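Local coordinates for zinc finger (CCCH type) motif-containing protein (Toxoplasma gondii, PDB 7NG2) that probably reads N6-methyladenosine in mRNA through the YTH domain described here and, as CPSF4, couples that recognition to polyadenylation, at residues 13-18 with 51-56; 56-61 with 98-103. One frame throughout, in Å; residues are numbered along the deposited sequence. Where two conformers were deposited one is given.

Contact 1. Residues 13-18 with 51-56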
loop_
_atom_site.group_PDB
_atom_site.type_symbol
_atom_site.label_atom_id
_atom_site.label_comp_id
_atom_site.label_asym_id
_atom_site.label_seq_id
_atom_site.Cartn_x
_atom_site.Cartn_y
_atom_site.Cartn_z
ATOM N N THR A 13 6.180 -5.982 14.603
ATOM C CA THR A 13 6.187 -6.821 13.409
ATOM C C THR A 13 5.496 -6.103 12.255
ATOM O O THR A 13 4.540 -5.344 12.444
ATOM C CB THR A 13 5.501 -8.160 13.677
ATOM O OG1 THR A 13 4.145 -7.924 14.081
ATOM C CG2 THR A 13 6.248 -8.920 14.784
ATOM N N LYS A 14 6.003 -6.333 11.046
ATOM C CA LYS A 14 5.554 -5.595 9.876
ATOM C C LYS A 14 5.479 -6.519 8.677
ATOM O O LYS A 14 6.278 -7.447 8.543
ATOM C CB LYS A 14 6.507 -4.436 9.572
ATOM C CG LYS A 14 6.745 -3.524 10.772
ATOM C CD LYS A 14 7.870 -2.545 10.542
ATOM C CE LYS A 14 8.167 -1.775 11.815
ATOM N NZ LYS A 14 8.972 -2.540 12.779
ATOM N N ARG A 15 4.500 -6.257 7.812
ATOM C CA ARG A 15 4.460 -6.833 6.478
ATOM C C ARG A 15 4.180 -5.708 5.501
ATOM O O ARG A 15 3.511 -4.732 5.838
ATOM C CB ARG A 15 3.419 -7.956 6.363
ATOM C CG ARG A 15 3.815 -9.195 7.176
ATOM C CD ARG A 15 2.766 -10.287 7.156
ATOM N NE ARG A 15 2.689 -10.916 5.848
ATOM C CZ ARG A 15 1.885 -11.932 5.573
ATOM N NH1 ARG A 15 1.100 -12.419 6.523
ATOM N NH2 ARG A 15 1.879 -12.457 4.362
ATOM N N PHE A 16 4.700 -5.849 4.283
ATOM C CA PHE A 16 4.734 -4.772 3.294
ATOM C C PHE A 16 4.210 -5.291 1.963
ATOM O O PHE A 16 4.736 -6.280 1.432
ATOM C CB PHE A 16 6.175 -4.296 3.083
ATOM C CG PHE A 16 6.867 -3.797 4.323
ATOM C CD1 PHE A 16 7.515 -4.675 5.179
ATOM C CD2 PHE A 16 6.892 -2.446 4.615
ATOM C CE1 PHE A 16 8.175 -4.208 6.306
ATOM C CE2 PHE A 16 7.553 -1.974 5.744
ATOM C CZ PHE A 16 8.184 -2.868 6.593
ATOM N N PHE A 17 3.196 -4.630 1.419
ATOM C CA PHE A 17 2.574 -5.070 0.174
ATOM C C PHE A 17 2.535 -3.908 -0.803
ATOM O O PHE A 17 2.228 -2.780 -0.422
ATOM C CB PHE A 17 1.136 -5.553 0.407
ATOM C CG PHE A 17 1.052 -6.746 1.303
ATOM C CD1 PHE A 17 0.963 -6.592 2.682
ATOM C CD2 PHE A 17 1.077 -8.029 0.777
ATOM C CE1 PHE A 17 0.890 -7.691 3.523
ATOM C CE2 PHE A 17 1.006 -9.135 1.619
ATOM C CZ PHE A 17 0.912 -8.961 2.997
ATOM N N ILE A 18 2.849 -4.189 -2.068
ATOM C CA ILE A 18 2.724 -3.204 -3.144
ATOM C C ILE A 18 1.282 -3.203 -3.647
ATOM O O ILE A 18 0.689 -4.260 -3.882
ATOM C CB ILE A 18 3.745 -3.489 -4.262
ATOM C CG1 ILE A 18 5.159 -3.327 -3.674
ATOM C CG2 ILE A 18 3.533 -2.556 -5.463
ATOM C CD1 ILE A 18 6.300 -3.740 -4.551
ATOM N N THR A 51 -4.693 -9.254 10.853
ATOM C CA THR A 51 -4.979 -9.807 12.166
ATOM C C THR A 51 -3.744 -10.358 12.862
ATOM O O THR A 51 -3.759 -10.514 14.082
ATOM C CB THR A 51 -6.049 -10.902 12.050
ATOM O OG1 THR A 51 -5.551 -11.995 11.267
ATOM C CG2 THR A 51 -7.333 -10.358 11.413
ATOM N N SER A 52 -2.678 -10.644 12.122
ATOM C CA SER A 52 -1.534 -11.375 12.653
ATOM C C SER A 52 -0.227 -10.601 12.589
ATOM O O SER A 52 0.829 -11.189 12.816
ATOM C CB SER A 52 -1.374 -12.698 11.904
ATOM O OG SER A 52 -1.042 -12.450 10.545
ATOM N N THR A 53 -0.265 -9.316 12.277
ATOM C CA THR A 53 0.932 -8.498 12.179
ATOM C C THR A 53 0.658 -7.193 12.898
ATOM O O THR A 53 -0.469 -6.684 12.854
ATOM C CB THR A 53 1.257 -8.195 10.705
ATOM O OG1 THR A 53 1.131 -9.386 9.925
ATOM C CG2 THR A 53 2.658 -7.656 10.561
ATOM N N ASP A 54 1.681 -6.640 13.551
ATOM C CA ASP A 54 1.468 -5.377 14.249
ATOM C C ASP A 54 1.105 -4.260 13.275
ATOM O O ASP A 54 0.198 -3.468 13.545
ATOM C CB ASP A 54 2.693 -4.993 15.077
ATOM C CG ASP A 54 3.012 -5.989 16.181
ATOM O OD1 ASP A 54 2.184 -6.858 16.537
ATOM O OD2 ASP A 54 4.139 -5.885 16.692
ATOM N N HIS A 55 1.797 -4.188 12.136
ATOM C CA HIS A 55 1.564 -3.181 11.099
ATOM C C HIS A 55 1.586 -3.815 9.723
ATOM O O HIS A 55 2.555 -4.495 9.372
ATOM C CB HIS A 55 2.650 -2.105 11.106
ATOM C CG HIS A 55 2.790 -1.394 12.408
ATOM N ND1 HIS A 55 1.818 -0.556 12.902
ATOM C CD2 HIS A 55 3.797 -1.383 13.313
ATOM C CE1 HIS A 55 2.212 -0.066 14.063
ATOM N NE2 HIS A 55 3.414 -0.549 14.332
ATOM N N VAL A 56 0.536 -3.563 8.944
ATOM C CA VAL A 56 0.506 -3.915 7.529
ATOM C C VAL A 56 0.650 -2.634 6.723
ATOM O O VAL A 56 -0.212 -1.748 6.784
ATOM C CB VAL A 56 -0.781 -4.672 7.168
ATOM C CG1 VAL A 56 -0.873 -4.877 5.670
ATOM C CG2 VAL A 56 -0.827 -6.003 7.906
HETATM O O HOH W 1 2.964 -10.188 14.951
HETATM O O HOH W 2 1.209 -12.322 9.396
#

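Contact 2. Residues 56-61 with 98-103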
loop_
_atom_site.group_PDB
_atom_site.type_symbol
_atom_site.label_atom_id
_atom_site.label_comp_id
_atom_site.label_asym_id
_atom_site.label_seq_id
_atom_site.Cartn_x
_atom_site.Cartn_y
_atom_site.Cartn_z
ATOM N N VAL A 56 0.536 -3.563 8.944
ATOM C CA VAL A 56 0.506 -3.915 7.529
ATOM C C VAL A 56 0.650 -2.634 6.723
ATOM O O VAL A 56 -0.212 -1.748 6.784
ATOM C CB VAL A 56 -0.781 -4.672 7.168
ATOM C CG1 VAL A 56 -0.873 -4.877 5.670
ATOM C CG2 VAL A 56 -0.827 -6.003 7.906
ATOM N N LEU A 57 1.746 -2.533 5.968
ATOM C CA LEU A 57 2.057 -1.357 5.170
ATOM C C LEU A 57 1.729 -1.610 3.706
ATOM O O LEU A 57 1.998 -2.695 3.175
ATOM C CB LEU A 57 3.536 -0.980 5.301
ATOM C CG LEU A 57 4.021 -0.422 6.644
ATOM C CD1 LEU A 57 3.080 0.646 7.187
ATOM C CD2 LEU A 57 4.258 -1.508 7.679
ATOM N N LEU A 58 1.097 -0.614 3.094
ATOM C CA LEU A 58 0.676 -0.651 1.700
ATOM C C LEU A 58 1.455 0.423 0.958
ATOM O O LEU A 58 1.384 1.599 1.313
ATOM C CB LEU A 58 -0.824 -0.388 1.604
ATOM C CG LEU A 58 -1.668 -1.292 2.502
ATOM C CD1 LEU A 58 -3.100 -0.841 2.409
ATOM C CD2 LEU A 58 -1.555 -2.764 2.128
ATOM N N LEU A 59 2.191 0.014 -0.070
ATOM C CA LEU A 59 3.087 0.896 -0.818
ATOM C C LEU A 59 2.433 1.131 -2.173
ATOM O O LEU A 59 2.332 0.203 -2.984
ATOM C CB LEU A 59 4.457 0.235 -0.978
ATOM C CG LEU A 59 5.368 0.217 0.268
ATOM C CD1 LEU A 59 4.774 -0.510 1.486
ATOM C CD2 LEU A 59 6.740 -0.363 -0.084
ATOM N N PHE A 60 1.971 2.358 -2.405
ATOM C CA PHE A 60 1.089 2.642 -3.535
ATOM C C PHE A 60 1.875 3.026 -4.779
ATOM O O PHE A 60 2.746 3.900 -4.726
ATOM C CB PHE A 60 0.137 3.770 -3.170
ATOM C CG PHE A 60 -0.959 3.353 -2.229
ATOM C CD1 PHE A 60 -0.771 3.401 -0.855
ATOM C CD2 PHE A 60 -2.181 2.905 -2.717
ATOM C CE1 PHE A 60 -1.779 3.030 0.022
ATOM C CE2 PHE A 60 -3.191 2.524 -1.842
ATOM C CZ PHE A 60 -2.982 2.582 -0.475
ATOM N N SER A 61 1.534 2.396 -5.900
ATOM C CA SER A 61 2.179 2.645 -7.188
ATOM C C SER A 61 1.121 2.637 -8.287
ATOM O O SER A 61 0.617 1.576 -8.670
ATOM C CB SER A 61 3.243 1.580 -7.448
ATOM O OG SER A 61 3.752 1.712 -8.763
ATOM N N PHE A 98 -11.711 -1.182 2.981
ATOM C CA PHE A 98 -11.079 -1.160 4.288
ATOM C C PHE A 98 -10.397 0.184 4.504
ATOM O O PHE A 98 -10.084 0.909 3.554
ATOM C CB PHE A 98 -10.089 -2.324 4.493
ATOM C CG PHE A 98 -9.011 -2.425 3.440
ATOM C CD1 PHE A 98 -7.802 -1.776 3.606
ATOM C CD2 PHE A 98 -9.199 -3.202 2.306
ATOM C CE1 PHE A 98 -6.798 -1.893 2.662
ATOM C CE2 PHE A 98 -8.202 -3.320 1.352
ATOM C CZ PHE A 98 -6.997 -2.660 1.534
ATOM N N ARG A 99 -10.199 0.525 5.774
ATOM C CA ARG A 99 -9.600 1.804 6.120
ATOM C C ARG A 99 -8.089 1.760 5.929
ATOM O O ARG A 99 -7.429 0.760 6.240
ATOM C CB ARG A 99 -9.933 2.171 7.567
ATOM C CG ARG A 99 -11.328 2.757 7.736
ATOM C CD ARG A 99 -11.536 3.354 9.120
ATOM N NE ARG A 99 -11.528 2.337 10.165
ATOM C CZ ARG A 99 -10.659 2.305 11.172
ATOM N NH1 ARG A 99 -9.718 3.237 11.272
ATOM N NH2 ARG A 99 -10.732 1.340 12.077
ATOM N N VAL A 100 -7.551 2.868 5.427
ATOM C CA VAL A 100 -6.117 3.071 5.257
ATOM C C VAL A 100 -5.767 4.430 5.841
ATOM O O VAL A 100 -6.517 5.400 5.678
ATOM C CB VAL A 100 -5.719 3.027 3.766
ATOM C CG1 VAL A 100 -4.231 3.334 3.582
ATOM C CG2 VAL A 100 -6.057 1.681 3.173
ATOM N N MET A 101 -4.632 4.499 6.528
ATOM C CA MET A 101 -4.074 5.754 7.013
ATOM C C MET A 101 -2.852 6.042 6.154
ATOM O O MET A 101 -1.848 5.328 6.243
ATOM C CB MET A 101 -3.690 5.616 8.486
ATOM C CG MET A 101 -2.906 6.790 9.064
ATOM S SD MET A 101 -2.446 6.570 10.803
ATOM C CE MET A 101 -4.045 6.628 11.606
ATOM N N TRP A 102 -2.933 7.067 5.310
ATOM C CA TRP A 102 -1.766 7.441 4.528
ATOM C C TRP A 102 -0.705 8.022 5.455
ATOM O O TRP A 102 -0.999 8.868 6.305
ATOM C CB TRP A 102 -2.149 8.422 3.419
ATOM C CG TRP A 102 -2.718 7.722 2.214
ATOM C CD1 TRP A 102 -3.969 7.171 2.091
ATOM C CD2 TRP A 102 -2.054 7.484 0.967
ATOM N NE1 TRP A 102 -4.114 6.607 0.850
ATOM C CE2 TRP A 102 -2.958 6.786 0.137
ATOM C CE3 TRP A 102 -0.782 7.790 0.471
ATOM C CZ2 TRP A 102 -2.635 6.403 -1.162
ATOM C CZ3 TRP A 102 -0.466 7.409 -0.821
ATOM C CH2 TRP A 102 -1.388 6.720 -1.621
ATOM N N LEU A 103 0.522 7.522 5.323
ATOM C CA LEU A 103 1.625 7.914 6.185
ATOM C C LEU A 103 2.691 8.718 5.464
ATOM O O LEU A 103 3.529 9.345 6.123
ATOM C CB LEU A 103 2.266 6.667 6.813
ATOM C CG LEU A 103 1.297 5.897 7.717
ATOM C CD1 LEU A 103 1.879 4.554 8.152
ATOM C CD2 LEU A 103 0.924 6.746 8.931
#

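Contact 1. Residues 13-18 with 51-56
Thr13 and Asp54 grip each other twice, their side chains crossing at about a right angle. The backbone N of Thr13 donates to Asp54 OD2 at 2.9 Å, coming from above the carboxylate plane, 50° out of it. In return Asp54 N gives its hydrogen to Thr13 OG1 over 2.8 Å, a nearly straight bond of 164°. A Thr13 chi1 of 59° places OG1 between its own N and carbonyl carbon, where Asp54 N meets it; a water joins the same hydroxyl to Ser52 O. From here two strands run on side by side in parallel: His55 N donates to Thr13 O at 3.0 Å, and Arg15 N to His55 O at 3.1 Å. This is where the YTH domain pairs strand 14-21 with strand 55-62 in its mixed sheet, the chain between them having passed through helices 24-33 and 40-52. Arg15 crosses Thr53 roughly perpendicularly, its CD 3.3 Å from Thr53 OG1, a hydroxyl also bonded to Ala49 O of helix 40-52. A second water ties Arg15 NH1 to Thr53 OG1 and Ser52 OG, while Arg15 NE forms a salt bridge with Glu134. Thr53 CG2, anti to its backbone N, rests 3.5 Å from Thr13 O. On the face with Arg15, a ring and a methyl meet: Val56 CG1 approaches Phe17 CD1 obliquely at 3.9 Å, and Ala49 touches both residues. On the face of Lys14 and His55, Lys14 CG comes to the edge of the imidazole, whose ND1 is hydrogen-bonded to Arg73.

Contact 2. Residues 56-61 with 98-103
Phe60 lays its ring over the six-membered ring of Trp102 as an offset stack, centroids 4.3 Å apart and planes tilted by 21°. Trp102 CZ2 sits over the centre of the phenyl face, whereas Phe60 CE1 lies over the indole nearer its rim. The nearest pair is Phe60 CG and Trp102 CH2, at 3.4 Å. Outside the pair, Trp102 NE1 is hydrogen-bonded to Ser30 OG of helix 24-33, and Trp36 meets Phe60 edge-to-face. Further along, Leu58 and Phe98 reach tip to tip: Leu58 CD1 comes in the plane of the phenyl ring at its edge, 3.9 Å from Phe98 CE1. In one of its two deposited conformers, Val100 puts CG2 4.0 Å from Leu58 CD1 and CG1 at the edge of the Phe60 ring. Separately, Leu57 CD1 touches Leu103 CD1 at 4.2 Å. Strand 67-74 lies between the two strands in the sheet order. The 70° angle between their short axes reflects the twist of the YTH-domain sheet and lets side chains meet past that strand, Leu58 and Phe60 on one face and Leu57 on the other. No hydrogen bond sets a register between the segments; apolar packing and ring stacking alone join them.

Overall arrangement
Both contacts belong to one mixed sheet of the YTH domain, and their centres lie about 11 Å apart. They come in series along the chain and share Val56, since both use strand 55-62: contact 1 pairs its beginning with strand 14-21, and contact 2 packs its continuation against the more distant strand 98-109. Backbone contacts tie them directly, with Phe17 O 2.8 Å from Leu59 N, a probable hydrogen bond. Contact 1 is partly buried, its centre about 11 Å from the centre of the chain; contact 2 is buried, its centre about 4 Å from it. Strand 55-62 thus carries the fold from an end of the sheet with water-bridged polar groups toward the buried core.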